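Local coordinates for acetyltransferase (Klebsiella pneumoniae, PDB 5XUN), which probably transfers the acetyl group of acetyl-CoA onto the glycine of glycyl-tRNA(Gly), serving as the toxin of a type II toxin-antitoxin pair, at residues B[16-21]-B[31-36]; B[92-97]-B[143-148]; B[134-137]-B[141-144]. The protein carries 1 engineered substitution. All blocks are in the same frame, centred on the assembly; numbering follows the deposited sequence.

Contact 1: B[16-21]-B[31-36]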
loop_
_atom_site.group_PDB
_atom_site.type_symbol
_atom_site.label_atom_id
_atom_site.label_comp_id
_atom_site.label_asym_id
_atom_site.label_seq_id
_atom_site.Cartn_x
_atom_site.Cartn_y
_atom_site.Cartn_z
ATOM N N TYR B 16 -14.617 -21.784 5.697
ATOM C CA TYR B 16 -14.401 -21.763 7.134
ATOM C C TYR B 16 -15.706 -21.978 7.883
ATOM O O TYR B 16 -16.781 -21.586 7.425
ATOM C CB TYR B 16 -13.771 -20.439 7.573
ATOM C CG TYR B 16 -12.471 -20.146 6.873
ATOM C CD1 TYR B 16 -11.365 -20.961 7.073
ATOM C CD2 TYR B 16 -12.346 -19.064 6.012
ATOM C CE1 TYR B 16 -10.170 -20.711 6.436
ATOM C CE2 TYR B 16 -11.155 -18.806 5.367
ATOM C CZ TYR B 16 -10.068 -19.633 5.584
ATOM O OH TYR B 16 -8.875 -19.387 4.946
ATOM N N ASP B 17 -15.598 -22.612 9.048
ATOM C CA ASP B 17 -16.705 -22.684 9.992
ATOM C C ASP B 17 -16.684 -21.408 10.822
ATOM O O ASP B 17 -15.826 -21.242 11.695
ATOM C CB ASP B 17 -16.578 -23.921 10.877
ATOM C CG ASP B 17 -17.727 -24.062 11.879
ATOM O OD1 ASP B 17 -18.586 -23.159 11.976
ATOM O OD2 ASP B 17 -17.774 -25.097 12.573
ATOM N N ILE B 18 -17.615 -20.499 10.548
ATOM C CA ILE B 18 -17.704 -19.246 11.285
ATOM C C ILE B 18 -18.941 -19.195 12.171
ATOM O O ILE B 18 -19.202 -18.165 12.804
ATOM C CB ILE B 18 -17.665 -18.040 10.335
ATOM C CG1 ILE B 18 -18.883 -18.048 9.411
ATOM C CG2 ILE B 18 -16.387 -18.063 9.510
ATOM C CD1 ILE B 18 -19.144 -16.714 8.732
ATOM N N THR B 19 -19.712 -20.281 12.240
ATOM C CA THR B 19 -20.951 -20.270 13.012
ATOM C C THR B 19 -20.638 -20.135 14.498
ATOM O O THR B 19 -19.824 -20.885 15.049
ATOM C CB THR B 19 -21.770 -21.535 12.744
ATOM O OG1 THR B 19 -21.089 -22.677 13.277
ATOM C CG2 THR B 19 -21.996 -21.728 11.248
ATOM N N GLY B 20 -21.271 -19.164 15.147
ATOM C CA GLY B 20 -20.987 -18.917 16.541
ATOM C C GLY B 20 -19.814 -18.000 16.809
ATOM O O GLY B 20 -19.411 -17.867 17.971
ATOM N N PHE B 21 -19.238 -17.379 15.779
ATOM C CA PHE B 21 -18.110 -16.486 16.001
ATOM C C PHE B 21 -18.611 -15.231 16.699
ATOM O O PHE B 21 -19.572 -14.603 16.248
ATOM C CB PHE B 21 -17.419 -16.121 14.680
ATOM C CG PHE B 21 -16.250 -15.170 14.844
ATOM C CD1 PHE B 21 -16.446 -13.794 14.872
ATOM C CD2 PHE B 21 -14.958 -15.655 14.978
ATOM C CE1 PHE B 21 -15.374 -12.920 15.034
ATOM C CE2 PHE B 21 -13.886 -14.791 15.138
ATOM C CZ PHE B 21 -14.093 -13.423 15.168
ATOM N N PHE B 31 -19.201 -7.960 10.188
ATOM C CA PHE B 31 -18.311 -7.759 9.049
ATOM C C PHE B 31 -17.744 -9.085 8.569
ATOM O O PHE B 31 -17.676 -9.334 7.361
ATOM C CB PHE B 31 -17.182 -6.790 9.395
ATOM C CG PHE B 31 -16.312 -6.460 8.217
ATOM C CD1 PHE B 31 -15.245 -7.279 7.869
ATOM C CD2 PHE B 31 -16.580 -5.352 7.438
ATOM C CE1 PHE B 31 -14.451 -6.986 6.765
ATOM C CE2 PHE B 31 -15.793 -5.059 6.329
ATOM C CZ PHE B 31 -14.725 -5.878 5.999
ATOM N N LEU B 32 -17.309 -9.940 9.500
ATOM C CA LEU B 32 -16.858 -11.277 9.128
ATOM C C LEU B 32 -17.905 -12.013 8.299
ATOM O O LEU B 32 -17.572 -12.680 7.310
ATOM C CB LEU B 32 -16.527 -12.086 10.380
ATOM C CG LEU B 32 -16.281 -13.573 10.118
ATOM C CD1 LEU B 32 -15.068 -13.758 9.223
ATOM C CD2 LEU B 32 -16.119 -14.361 11.414
ATOM N N LYS B 33 -19.181 -11.899 8.686
ATOM C CA LYS B 33 -20.239 -12.687 8.053
ATOM C C LYS B 33 -20.641 -12.138 6.691
ATOM O O LYS B 33 -20.870 -12.909 5.756
ATOM C CB LYS B 33 -21.480 -12.736 8.948
ATOM C CG LYS B 33 -21.325 -13.529 10.225
ATOM C CD LYS B 33 -22.660 -13.654 10.942
ATOM C CE LYS B 33 -23.269 -12.295 11.255
ATOM N NZ LYS B 33 -24.578 -12.428 11.966
ATOM N N GLU B 34 -20.763 -10.819 6.566
ATOM C CA GLU B 34 -21.392 -10.210 5.405
ATOM C C GLU B 34 -20.401 -9.670 4.384
ATOM O O GLU B 34 -20.646 -9.774 3.180
ATOM C CB GLU B 34 -22.280 -9.045 5.851
ATOM C CG GLU B 34 -23.077 -9.274 7.110
ATOM C CD GLU B 34 -24.427 -8.580 7.098
ATOM O OE1 GLU B 34 -25.372 -9.092 7.729
ATOM O OE2 GLU B 34 -24.527 -7.476 6.522
ATOM N N HIS B 35 -19.271 -9.122 4.828
ATOM C CA HIS B 35 -18.468 -8.266 3.969
ATOM C C HIS B 35 -17.023 -8.693 3.773
ATOM O O HIS B 35 -16.423 -8.291 2.772
ATOM C CB HIS B 35 -18.461 -6.831 4.514
ATOM C CG HIS B 35 -19.824 -6.292 4.825
ATOM N ND1 HIS B 35 -20.735 -5.966 3.845
ATOM C CD2 HIS B 35 -20.424 -6.004 6.004
ATOM C CE1 HIS B 35 -21.841 -5.511 4.404
ATOM N NE2 HIS B 35 -21.678 -5.522 5.714
ATOM N N LEU B 36 -16.445 -9.483 4.679
ATOM C CA LEU B 36 -15.017 -9.769 4.602
ATOM C C LEU B 36 -14.637 -10.309 3.232
ATOM O O LEU B 36 -13.794 -9.740 2.531
ATOM C CB LEU B 36 -14.615 -10.769 5.684
ATOM C CG LEU B 36 -13.141 -11.180 5.597
ATOM C CD1 LEU B 36 -12.258 -9.956 5.758
ATOM C CD2 LEU B 36 -12.814 -12.218 6.644
#

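Contact 2: B[92-97]-B[143-148]. Engineered in segment 143-148: Phe145 (natural residue Tyr). With ACO (acetyl coenzyme *a), chain E.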
loop_
_atom_site.group_PDB
_atom_site.type_symbol
_atom_site.label_atom_id
_atom_site.label_comp_id
_atom_site.label_asym_id
_atom_site.label_seq_id
_atom_site.Cartn_x
_atom_site.Cartn_y
_atom_site.Cartn_z
ATOM N N VAL B 92 -0.170 1.644 5.387
ATOM C CA VAL B 92 -1.131 0.551 5.320
ATOM C C VAL B 92 -2.025 0.675 6.546
ATOM O O VAL B 92 -1.544 0.986 7.642
ATOM C CB VAL B 92 -0.441 -0.828 5.290
ATOM C CG1 VAL B 92 -1.462 -1.961 5.409
ATOM C CG2 VAL B 92 0.365 -0.989 4.019
ATOM N N THR B 93 -3.318 0.440 6.374
ATOM C CA THR B 93 -4.272 0.534 7.473
ATOM C C THR B 93 -4.699 -0.856 7.919
ATOM O O THR B 93 -5.053 -1.698 7.090
ATOM C CB THR B 93 -5.500 1.352 7.069
ATOM O OG1 THR B 93 -5.131 2.733 6.944
ATOM C CG2 THR B 93 -6.611 1.216 8.124
ATOM N N LEU B 94 -4.624 -1.103 9.225
ATOM C CA LEU B 94 -5.255 -2.274 9.828
ATOM C C LEU B 94 -6.720 -1.909 10.011
ATOM O O LEU B 94 -7.083 -1.213 10.961
ATOM C CB LEU B 94 -4.587 -2.631 11.151
ATOM C CG LEU B 94 -5.145 -3.785 11.976
ATOM C CD1 LEU B 94 -5.094 -5.066 11.186
ATOM C CD2 LEU B 94 -4.354 -3.942 13.271
ATOM N N GLY B 95 -7.554 -2.328 9.059
ATOM C CA GLY B 95 -8.948 -1.922 9.089
ATOM C C GLY B 95 -9.705 -2.547 10.242
ATOM O O GLY B 95 -10.535 -1.895 10.877
ATOM N N ARG B 96 -9.403 -3.809 10.544
ATOM C CA ARG B 96 -10.124 -4.607 11.518
ATOM C C ARG B 96 -9.207 -5.684 12.058
ATOM O O ARG B 96 -8.372 -6.231 11.331
ATOM C CB ARG B 96 -11.337 -5.300 10.901
ATOM C CG ARG B 96 -12.486 -4.399 10.633
ATOM C CD ARG B 96 -13.312 -4.957 9.521
ATOM N NE ARG B 96 -14.065 -3.879 8.910
ATOM C CZ ARG B 96 -13.605 -3.137 7.916
ATOM N NH1 ARG B 96 -12.392 -3.370 7.422
ATOM N NH2 ARG B 96 -14.356 -2.170 7.422
ATOM N N LEU B 97 -9.417 -6.021 13.328
ATOM C CA LEU B 97 -8.758 -7.145 13.969
ATOM C C LEU B 97 -9.700 -7.662 15.046
ATOM O O LEU B 97 -10.250 -6.868 15.813
ATOM C CB LEU B 97 -7.417 -6.729 14.581
ATOM C CG LEU B 97 -6.802 -7.775 15.512
ATOM C CD1 LEU B 97 -6.069 -8.790 14.686
ATOM C CD2 LEU B 97 -5.881 -7.147 16.547
ATOM N N ALA B 143 -5.902 0.759 24.301
ATOM C CA ALA B 143 -4.915 0.318 25.279
ATOM C C ALA B 143 -4.173 -0.913 24.782
ATOM O O ALA B 143 -2.971 -1.069 25.032
ATOM C CB ALA B 143 -5.597 0.038 26.620
ATOM N N PHE B 144 -4.878 -1.800 24.081
ATOM C CA PHE B 144 -4.247 -2.968 23.477
ATOM C C PHE B 144 -3.121 -2.556 22.533
ATOM O O PHE B 144 -2.010 -3.093 22.602
ATOM C CB PHE B 144 -5.309 -3.793 22.745
ATOM C CG PHE B 144 -4.755 -4.878 21.869
ATOM C CD1 PHE B 144 -4.287 -6.060 22.420
ATOM C CD2 PHE B 144 -4.737 -4.733 20.488
ATOM C CE1 PHE B 144 -3.790 -7.064 21.616
ATOM C CE2 PHE B 144 -4.243 -5.739 19.677
ATOM C CZ PHE B 144 -3.764 -6.902 20.242
ATOM N N PHE B 145 -3.391 -1.603 21.638
ATOM C CA PHE B 145 -2.377 -1.215 20.662
ATOM C C PHE B 145 -1.257 -0.415 21.315
ATOM O O PHE B 145 -0.082 -0.588 20.969
ATOM C CB PHE B 145 -3.018 -0.431 19.514
ATOM C CG PHE B 145 -3.823 -1.288 18.566
ATOM C CD1 PHE B 145 -3.209 -2.296 17.834
ATOM C CD2 PHE B 145 -5.183 -1.084 18.402
ATOM C CE1 PHE B 145 -3.928 -3.088 16.967
ATOM C CE2 PHE B 145 -5.912 -1.875 17.532
ATOM C CZ PHE B 145 -5.280 -2.880 16.812
ATOM N N LEU B 146 -1.598 0.449 22.276
ATOM C CA LEU B 146 -0.576 1.212 22.988
ATOM C C LEU B 146 0.418 0.297 23.687
ATOM O O LEU B 146 1.622 0.576 23.701
ATOM C CB LEU B 146 -1.234 2.155 23.994
ATOM C CG LEU B 146 -2.003 3.321 23.365
ATOM C CD1 LEU B 146 -2.705 4.150 24.427
ATOM C CD2 LEU B 146 -1.070 4.200 22.547
ATOM N N ARG B 147 -0.061 -0.809 24.259
ATOM C CA ARG B 147 0.833 -1.714 24.972
ATOM C C ARG B 147 1.777 -2.433 24.021
ATOM O O ARG B 147 2.908 -2.760 24.402
ATOM C CB ARG B 147 0.024 -2.726 25.782
ATOM C CG ARG B 147 0.586 -2.972 27.169
ATOM C CD ARG B 147 -0.178 -4.057 27.925
ATOM N NE ARG B 147 -1.608 -4.068 27.622
ATOM C CZ ARG B 147 -2.255 -5.121 27.130
ATOM N NH1 ARG B 147 -3.558 -5.055 26.875
ATOM N NH2 ARG B 147 -1.597 -6.247 26.894
ATOM N N LEU B 148 1.334 -2.688 22.791
ATOM C CA LEU B 148 2.183 -3.283 21.768
ATOM C C LEU B 148 3.179 -2.296 21.179
ATOM O O LEU B 148 4.014 -2.696 20.361
ATOM C CB LEU B 148 1.313 -3.877 20.653
ATOM C CG LEU B 148 0.427 -5.021 21.137
ATOM C CD1 LEU B 148 -0.522 -5.492 20.051
ATOM C CD2 LEU B 148 1.324 -6.162 21.593
HETATM N N1A ACO E . 1.444 -13.649 25.147
HETATM C C2A ACO E . 0.859 -12.452 25.366
HETATM N N3A ACO E . -0.186 -12.261 26.195
HETATM C C4A ACO E . -0.728 -13.301 26.881
HETATM C C5A ACO E . -0.139 -14.642 26.691
HETATM C C6A ACO E . 1.008 -14.771 25.762
HETATM N N6A ACO E . 1.591 -15.976 25.547
HETATM N N7A ACO E . -0.836 -15.491 27.462
HETATM C C8A ACO E . -1.787 -14.760 28.084
HETATM N N9A ACO E . -1.725 -13.457 27.764
HETATM C C1B ACO E . -2.668 -12.425 28.291
HETATM C C2B ACO E . -2.005 -11.267 29.027
HETATM O O2B ACO E . -2.115 -11.443 30.447
HETATM C C3B ACO E . -2.770 -10.038 28.571
HETATM O O3B ACO E . -3.806 -9.745 29.506
HETATM P P3B ACO E . -4.267 -8.235 29.840
HETATM O O7A ACO E . -3.257 -7.752 30.853
HETATM O O8A ACO E . -4.193 -7.517 28.512
HETATM O O9A ACO E . -5.672 -8.400 30.375
HETATM C C4B ACO E . -3.439 -10.451 27.267
HETATM O O4B ACO E . -3.410 -11.877 27.195
HETATM C C5B ACO E . -2.768 -9.891 26.017
HETATM O O5B ACO E . -3.777 -9.663 25.035
HETATM P P1A ACO E . -4.108 -10.742 23.883
HETATM O O1A ACO E . -4.519 -12.042 24.522
HETATM O O2A ACO E . -3.015 -10.742 22.846
HETATM O O3A ACO E . -5.390 -10.037 23.233
HETATM P P2A ACO E . -6.735 -10.840 22.877
HETATM O O4A ACO E . -6.397 -12.207 22.345
HETATM O O5A ACO E . -7.714 -10.696 24.017
HETATM O O6A ACO E . -7.232 -9.918 21.658
HETATM C CBP ACO E . -8.565 -8.105 20.915
HETATM C CCP ACO E . -7.488 -8.536 21.894
HETATM C CDP ACO E . -8.200 -8.560 19.509
HETATM C CEP ACO E . -8.717 -6.591 20.957
HETATM C CAP ACO E . -9.838 -8.777 21.415
HETATM O OAP ACO E . -10.145 -8.237 22.707
HETATM C C9P ACO E . -11.009 -8.549 20.508
HETATM O O9P ACO E . -11.210 -9.263 19.536
HETATM N N8P ACO E . -11.798 -7.544 20.859
HETATM C C7P ACO E . -13.125 -7.375 20.309
HETATM C C6P ACO E . -13.085 -6.726 18.933
HETATM C C5P ACO E . -12.110 -5.577 18.970
HETATM O O5P ACO E . -12.318 -4.608 19.683
HETATM N N4P ACO E . -11.038 -5.709 18.192
HETATM C C3P ACO E . -9.963 -4.740 18.201
HETATM C C2P ACO E . -10.319 -3.467 17.449
HETATM S S1P ACO E . -9.461 -3.476 15.910
HETATM C C ACO E . -9.508 -1.844 15.645
HETATM O O ACO E . -9.806 -1.135 16.587
HETATM C CH3 ACO E . -9.188 -1.318 14.274
#

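Contact 3: B[134-137]-B[141-144]. With ACO (acetyl coenzyme *a), chain E.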
loop_
_atom_site.group_PDB
_atom_site.type_symbol
_atom_site.label_atom_id
_atom_site.label_comp_id
_atom_site.label_asym_id
_atom_site.label_seq_id
_atom_site.Cartn_x
_atom_site.Cartn_y
_atom_site.Cartn_z
ATOM N N VAL B 134 -3.819 2.675 12.328
ATOM C CA VAL B 134 -4.981 1.977 12.870
ATOM C C VAL B 134 -5.847 2.970 13.631
ATOM O O VAL B 134 -5.342 3.843 14.345
ATOM C CB VAL B 134 -4.560 0.777 13.750
ATOM C CG1 VAL B 134 -3.806 1.234 14.988
ATOM C CG2 VAL B 134 -5.768 -0.063 14.118
ATOM N N GLU B 135 -7.160 2.847 13.451
ATOM C CA GLU B 135 -8.129 3.599 14.233
ATOM C C GLU B 135 -8.678 2.669 15.305
ATOM O O GLU B 135 -9.393 1.713 14.996
ATOM C CB GLU B 135 -9.250 4.135 13.349
ATOM C CG GLU B 135 -10.440 4.649 14.131
ATOM C CD GLU B 135 -11.248 5.655 13.345
ATOM O OE1 GLU B 135 -11.700 6.649 13.947
ATOM O OE2 GLU B 135 -11.391 5.473 12.117
ATOM N N ALA B 136 -8.344 2.949 16.560
ATOM C CA ALA B 136 -8.819 2.109 17.648
ATOM C C ALA B 136 -10.332 2.240 17.760
ATOM O O ALA B 136 -10.870 3.353 17.770
ATOM C CB ALA B 136 -8.147 2.507 18.958
ATOM N N LEU B 137 -11.013 1.094 17.830
ATOM C CA LEU B 137 -12.472 1.088 17.810
ATOM C C LEU B 137 -13.052 1.629 19.109
ATOM O O LEU B 137 -14.137 2.220 19.108
ATOM C CB LEU B 137 -12.973 -0.331 17.555
ATOM C CG LEU B 137 -14.316 -0.469 16.844
ATOM C CD1 LEU B 137 -14.161 -0.137 15.362
ATOM C CD2 LEU B 137 -14.866 -1.871 17.041
ATOM N N ALA B 141 -9.524 -1.377 22.860
ATOM C CA ALA B 141 -8.646 -1.651 21.727
ATOM C C ALA B 141 -7.452 -0.704 21.722
ATOM O O ALA B 141 -6.323 -1.113 21.420
ATOM C CB ALA B 141 -9.429 -1.538 20.419
ATOM N N LYS B 142 -7.677 0.559 22.082
ATOM C CA LYS B 142 -6.597 1.538 22.096
ATOM C C LYS B 142 -5.510 1.143 23.084
ATOM O O LYS B 142 -4.318 1.170 22.757
ATOM C CB LYS B 142 -7.151 2.917 22.436
ATOM C CG LYS B 142 -6.087 3.959 22.629
ATOM C CD LYS B 142 -6.697 5.334 22.716
ATOM C CE LYS B 142 -5.647 6.351 23.090
ATOM N NZ LYS B 142 -6.200 7.716 23.007
ATOM N N ALA B 143 -5.902 0.759 24.301
ATOM C CA ALA B 143 -4.915 0.318 25.279
ATOM C C ALA B 143 -4.173 -0.913 24.782
ATOM O O ALA B 143 -2.971 -1.069 25.032
ATOM C CB ALA B 143 -5.597 0.038 26.620
ATOM N N PHE B 144 -4.878 -1.800 24.081
ATOM C CA PHE B 144 -4.247 -2.968 23.477
ATOM C C PHE B 144 -3.121 -2.556 22.533
ATOM O O PHE B 144 -2.010 -3.093 22.602
ATOM C CB PHE B 144 -5.309 -3.793 22.745
ATOM C CG PHE B 144 -4.755 -4.878 21.869
ATOM C CD1 PHE B 144 -4.287 -6.060 22.420
ATOM C CD2 PHE B 144 -4.737 -4.733 20.488
ATOM C CE1 PHE B 144 -3.790 -7.064 21.616
ATOM C CE2 PHE B 144 -4.243 -5.739 19.677
ATOM C CZ PHE B 144 -3.764 -6.902 20.242
HETATM N N1A ACO E . 1.444 -13.649 25.147
HETATM C C2A ACO E . 0.859 -12.452 25.366
HETATM N N3A ACO E . -0.186 -12.261 26.195
HETATM C C4A ACO E . -0.728 -13.301 26.881
HETATM C C5A ACO E . -0.139 -14.642 26.691
HETATM C C6A ACO E . 1.008 -14.771 25.762
HETATM N N6A ACO E . 1.591 -15.976 25.547
HETATM N N7A ACO E . -0.836 -15.491 27.462
HETATM C C8A ACO E . -1.787 -14.760 28.084
HETATM N N9A ACO E . -1.725 -13.457 27.764
HETATM C C1B ACO E . -2.668 -12.425 28.291
HETATM C C2B ACO E . -2.005 -11.267 29.027
HETATM O O2B ACO E . -2.115 -11.443 30.447
HETATM C C3B ACO E . -2.770 -10.038 28.571
HETATM O O3B ACO E . -3.806 -9.745 29.506
HETATM P P3B ACO E . -4.267 -8.235 29.840
HETATM O O7A ACO E . -3.257 -7.752 30.853
HETATM O O8A ACO E . -4.193 -7.517 28.512
HETATM O O9A ACO E . -5.672 -8.400 30.375
HETATM C C4B ACO E . -3.439 -10.451 27.267
HETATM O O4B ACO E . -3.410 -11.877 27.195
HETATM C C5B ACO E . -2.768 -9.891 26.017
HETATM O O5B ACO E . -3.777 -9.663 25.035
HETATM P P1A ACO E . -4.108 -10.742 23.883
HETATM O O1A ACO E . -4.519 -12.042 24.522
HETATM O O2A ACO E . -3.015 -10.742 22.846
HETATM O O3A ACO E . -5.390 -10.037 23.233
HETATM P P2A ACO E . -6.735 -10.840 22.877
HETATM O O4A ACO E . -6.397 -12.207 22.345
HETATM O O5A ACO E . -7.714 -10.696 24.017
HETATM O O6A ACO E . -7.232 -9.918 21.658
HETATM C CBP ACO E . -8.565 -8.105 20.915
HETATM C CCP ACO E . -7.488 -8.536 21.894
HETATM C CDP ACO E . -8.200 -8.560 19.509
HETATM C CEP ACO E . -8.717 -6.591 20.957
HETATM C CAP ACO E . -9.838 -8.777 21.415
HETATM O OAP ACO E . -10.145 -8.237 22.707
HETATM C C9P ACO E . -11.009 -8.549 20.508
HETATM O O9P ACO E . -11.210 -9.263 19.536
HETATM N N8P ACO E . -11.798 -7.544 20.859
HETATM C C7P ACO E . -13.125 -7.375 20.309
HETATM C C6P ACO E . -13.085 -6.726 18.933
HETATM C C5P ACO E . -12.110 -5.577 18.970
HETATM O O5P ACO E . -12.318 -4.608 19.683
HETATM N N4P ACO E . -11.038 -5.709 18.192
HETATM C C3P ACO E . -9.963 -4.740 18.201
HETATM C C2P ACO E . -10.319 -3.467 17.449
HETATM S S1P ACO E . -9.461 -3.476 15.910
HETATM C C ACO E . -9.508 -1.844 15.645
HETATM O O ACO E . -9.806 -1.135 16.587
HETATM C CH3 ACO E . -9.188 -1.318 14.274
#

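Contact 1: B[16-21]-B[31-36]
The ring of Phe21 receives the CD2 methyl of Leu32 over one face, a CH-pi contact in which the methyl carbon stands 3.7 Å from the ring centroid and 22° off its normal. The methyl is displaced toward the rim, so that Leu32 CD2 meets Phe21 CD1 at 3.5 Å, and the two side chains cross at about a right angle. Phe31, one helical turn before His35, takes the CB of His35 on a face of its own ring.

The same methyl also serves Ile18: Leu32 CD2 lies 4.1 Å from Ile18 CB, the two side chains sliding past each other in opposite directions. With CG1 of Ile18 set between the backbone N and the carbonyl carbon (chi1 64°), its CD1 reaches Lys33 CG at 4.1 Å. Everything across this contact is apolar; the polar bonds serve to shape the loop. Asp17 OD1 accepts from both Thr19 N (3.1 Å) and Thr19 OG1, the first closing an Asx turn, and a type II beta turn from Ile18 to Phe21 overlaps it, in which Phe21 N bonds to Ile18 O and Gly20 has a positive phi. The turn presents Ile18 and Phe21 together to Leu32, which also touches Leu59 and Tyr62 of strand 59-71.

Here the loop leaving the first strand packs on helix 26-34 through side chains, with no hydrogen bond between the two segments, while the backbone of Asp17 bonds to Pro57 and Leu59, in keeping with the N-terminal strand-helix-helix-strand opening of the GNAT fold.

Contact 2: B[92-97]-B[143-148]
Apolar packing joins Leu94 and Leu97 of the strand to two successive aromatic rings of the helix. Leu94 CD2 touches Phe145 CZ at 3.8 Å, obliquely to the ring, while Leu97 CD2 comes to Phe144 CE2 at the same 3.8 Å and its side chain crosses that of Phe144 at about a right angle. Phe145 is an engineered residue, tyrosine in the natural protein; its CG points anti to the carbonyl carbon (chi1 -74°), which carries the ring from the helix toward the strand. The axes of strand 92-97 and helix 143-147 come no nearer than 13.0 Å, a distance spanned by these side chains.

Contacts on the faces and edges of the two rings add a second layer. Phe144 CD2 sits over the centre of the Phe145 ring, and Phe144 is itself held between Leu148 CD1 on one face and the CCP carbon of acetyl-CoA on the other, with the phosphate oxygen O2A in plane at its edge. Phe145 presents its own edge to the thioester carbon C, Phe145 CE2 lying 4.1 Å from it.

Polar contacts go to the cofactor. The pantetheine amide N4P donates to Leu97 O over 2.8 Å, with an angle of 136° at the hydrogen. At the far end, Arg147 NH1 approaches O8A of the 3'-phosphate at 3.0 Å, a placement that would favour the anion.

Gly95 has helical rather than extended backbone angles in mid-strand, consistent with the beta bulge familiar in the fourth strand of GNAT enzymes. Strand, helix and bulge together line the acetyl-CoA cleft characteristic of this family.

Contact 3: B[134-137]-B[141-144]
Ala136 meets Lys142 at the point where strand 131-135 gives way to the turn before helix 139-147, and the residues leading up to and beyond it line the acetyl end of the cofactor. Val134 comes first: its CG2, placed anti to the backbone N while CG1 has chi1 65°, lies 3.6 Å from the acetyl methyl CH3. The carbonyl oxygen of Glu135 approaches the same methyl, Glu135 O to CH3 being 3.1 Å.

Next, Ala136 turns its CB into the helix, where it rests 3.6 Å from Lys142 CA and equally near Lys142 CB. Such a small side chain lets the backbones close to 5.0 Å between the CA atoms of Ala136 and Lys142. The lysine touches here only with its root; its chain runs out fully extended and away, and NZ is gripped by three acceptors, Ser158 O, Glu156 O and Gln152 OE1. Ala136 CB also faces Ala141 CB at 4.5 Å.

Leu137 closes the walk. Its backbone N donates to the thioester oxygen O over 2.8 Å, with an angle of 135° at the hydrogen, a bond expected to polarise the carbonyl somewhat. The methyl of Ala141 packs against that amide and reaches C2P of the cofactor at 3.7 Å, so the turn after the strand and the first part of the helix both touch the thioester arm. Asn138 OD1, just ahead of the helix, accepts from Ala141 N.

A tight strand-to-helix turn after the fifth strand, with a backbone amide pointed at the acetyl carbonyl, forms one wall of the acetyl-CoA site in this GNAT domain.

How the contacts relate
Contacts 2 and 3 are two sides of one site: their centres lie about 5 Å apart, and contact 2 starts from strand 88-99 and contact 3 from strand 131-135, parallel neighbours in the mixed sheet. Contact 1, on the N-terminal loop and helix 26-34, has its centre about 21 Å from that of contact 2 and 22 Å from that of contact 3. It still meets contact 2, where Phe31 and Arg96 form a cation-pi pair. Along the chain contact 1 closes before contact 2 opens at 92-97; contact 3 begins later, at 134-137, and both end on helix 139-147, sharing Ala143 and Phe144. Together these two surround the acetyl end of acetyl-CoA.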